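Local atomic coordinates of sugar kinase (Agrobacterium tumefaciens, PDB entry 2RBC), a protein that probably phosphorylates a sugar or related carbohydrate using ATP, as a putative ribokinase of the pfkB carbohydrate kinase family. Residues W249-E252 with T257-F260. Numbering follows the deposited sequence.
Sequences WWTE and TVHF
W250 and H259 form the hydrogen-bonded pair of this antiparallel hairpin, their backbones joined by H259 N to W250 O at 2.7 Å, almost straight, and by W250 N to H259 O at 2.8 Å. Aromatic side chains pack closely on both faces of that pairing. W250 has CG set between its own backbone N and carbonyl carbon (chi1 80°), and this brings the end of the indole in beside H259, on the face they share, where H259 CB sits 3.4 Å from the centroid of its six-membered ring in a CH-pi contact. The imidazole lies obliquely beyond, while W250 NE1, pointing along its ring plane, donates to E252 OE2 at 3.0 Å and fixes the rotation of the indole; the carboxylate receives it from above its own plane. E252 OE1 is taken by S292, and V296 and R293 of helix 292-307 also pack on W250.

The sheet's other face carries W249 and F260, side by side with ring planes 39° apart; F260 CD1 comes over the W249 ring, 3.3 Å from CE2, the nearest side-chain approach, and V258 CG1 touches the indole edge. Toward the turn contacts slacken: T251 CG2 touches V258 CG2 at 3.8 Å and also lies against T257 O, and a water accepts from E252 N. The chemistry implies that, between these residues, one pair of backbone hydrogen bonds and aromatic cover on both faces extend the central sheet antiparallel from strand 238-242.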
loop_
_atom_site.group_PDB
_atom_site.type_symbol
_atom_site.label_atom_id
_atom_site.label_comp_id
_atom_site.label_asym_id
_atom_site.label_seq_id
_atom_site.Cartn_x
_atom_site.Cartn_y
_atom_site.Cartn_z
ATOM N N TRP A 249 -4.196 -31.112 -16.283
ATOM C CA TRP A 249 -4.686 -31.881 -17.411
ATOM C C TRP A 249 -4.281 -31.190 -18.686
ATOM O O TRP A 249 -4.293 -29.972 -18.741
ATOM C CB TRP A 249 -6.210 -31.949 -17.387
ATOM C CG TRP A 249 -6.760 -32.880 -16.357
ATOM C CD1 TRP A 249 -7.148 -34.168 -16.555
ATOM C CD2 TRP A 249 -6.983 -32.601 -14.973
ATOM N NE1 TRP A 249 -7.605 -34.706 -15.385
ATOM C CE2 TRP A 249 -7.534 -33.761 -14.401
ATOM C CE3 TRP A 249 -6.798 -31.466 -14.171
ATOM C CZ2 TRP A 249 -7.888 -33.845 -13.058
ATOM C CZ3 TRP A 249 -7.171 -31.545 -12.809
ATOM C CH2 TRP A 249 -7.690 -32.734 -12.273
ATOM N N TRP A 250 -3.906 -31.951 -19.713
ATOM C CA TRP A 250 -3.544 -31.309 -20.991
ATOM C C TRP A 250 -3.790 -32.210 -22.178
ATOM O O TRP A 250 -3.915 -33.444 -22.046
ATOM C CB TRP A 250 -2.065 -30.825 -20.995
ATOM C CG TRP A 250 -1.004 -31.900 -21.263
ATOM C CD1 TRP A 250 -0.444 -32.204 -22.456
ATOM C CD2 TRP A 250 -0.379 -32.747 -20.298
ATOM N NE1 TRP A 250 0.485 -33.209 -22.308
ATOM C CE2 TRP A 250 0.551 -33.552 -20.985
ATOM C CE3 TRP A 250 -0.514 -32.904 -18.904
ATOM C CZ2 TRP A 250 1.325 -34.529 -20.339
ATOM C CZ3 TRP A 250 0.262 -33.842 -18.263
ATOM C CH2 TRP A 250 1.182 -34.642 -18.984
ATOM N N THR A 251 -3.842 -31.551 -23.337
ATOM C CA THR A 251 -3.880 -32.193 -24.636
ATOM C C THR A 251 -2.773 -31.601 -25.528
ATOM O O THR A 251 -2.513 -30.388 -25.548
ATOM C CB THR A 251 -5.290 -32.055 -25.319
ATOM O OG1 THR A 251 -5.598 -30.676 -25.504
ATOM C CG2 THR A 251 -6.412 -32.700 -24.507
ATOM N N GLU A 252 -2.117 -32.487 -26.272
ATOM C CA GLU A 252 -1.127 -32.086 -27.257
ATOM C C GLU A 252 -1.802 -31.552 -28.513
ATOM O O GLU A 252 -2.967 -31.874 -28.801
ATOM C CB GLU A 252 -0.271 -33.284 -27.655
ATOM C CG GLU A 252 0.367 -34.033 -26.491
ATOM C CD GLU A 252 1.558 -33.315 -25.884
ATOM O OE1 GLU A 252 2.051 -32.314 -26.474
ATOM O OE2 GLU A 252 1.996 -33.779 -24.801
ATOM N N THR A 257 -6.261 -36.995 -27.016
ATOM C CA THR A 257 -5.930 -37.698 -25.797
ATOM C C THR A 257 -5.658 -36.736 -24.654
ATOM O O THR A 257 -4.815 -35.843 -24.782
ATOM C CB THR A 257 -4.700 -38.598 -25.974
ATOM O OG1 THR A 257 -4.911 -39.453 -27.100
ATOM C CG2 THR A 257 -4.490 -39.419 -24.720
ATOM N N VAL A 258 -6.407 -36.896 -23.564
ATOM C CA VAL A 258 -6.259 -36.075 -22.365
ATOM C C VAL A 258 -5.232 -36.734 -21.428
ATOM O O VAL A 258 -5.369 -37.886 -21.049
ATOM C CB VAL A 258 -7.624 -35.821 -21.654
ATOM C CG1 VAL A 258 -7.436 -34.959 -20.366
ATOM C CG2 VAL A 258 -8.610 -35.124 -22.635
ATOM N N HIS A 259 -4.185 -35.988 -21.086
ATOM C CA HIS A 259 -3.131 -36.456 -20.172
ATOM C C HIS A 259 -3.319 -35.755 -18.866
ATOM O O HIS A 259 -3.847 -34.643 -18.808
ATOM C CB HIS A 259 -1.746 -36.126 -20.725
ATOM C CG HIS A 259 -1.525 -36.669 -22.091
ATOM N ND1 HIS A 259 -1.394 -38.019 -22.337
ATOM C CD2 HIS A 259 -1.495 -36.061 -23.295
ATOM C CE1 HIS A 259 -1.262 -38.209 -23.639
ATOM N NE2 HIS A 259 -1.308 -37.036 -24.240
ATOM N N PHE A 260 -2.836 -36.392 -17.815
ATOM C CA PHE A 260 -2.926 -35.861 -16.486
ATOM C C PHE A 260 -1.594 -36.064 -15.761
ATOM O O PHE A 260 -0.938 -37.119 -15.892
ATOM C CB PHE A 260 -4.045 -36.548 -15.703
ATOM C CG PHE A 260 -4.084 -36.151 -14.252
ATOM C CD1 PHE A 260 -4.427 -34.871 -13.894
ATOM C CD2 PHE A 260 -3.760 -37.052 -13.255
ATOM C CE1 PHE A 260 -4.439 -34.484 -12.574
ATOM C CE2 PHE A 260 -3.767 -36.675 -11.944
ATOM C CZ PHE A 260 -4.108 -35.389 -11.599
HETATM O O HOH W 1 -3.369 -35.069 -26.716
#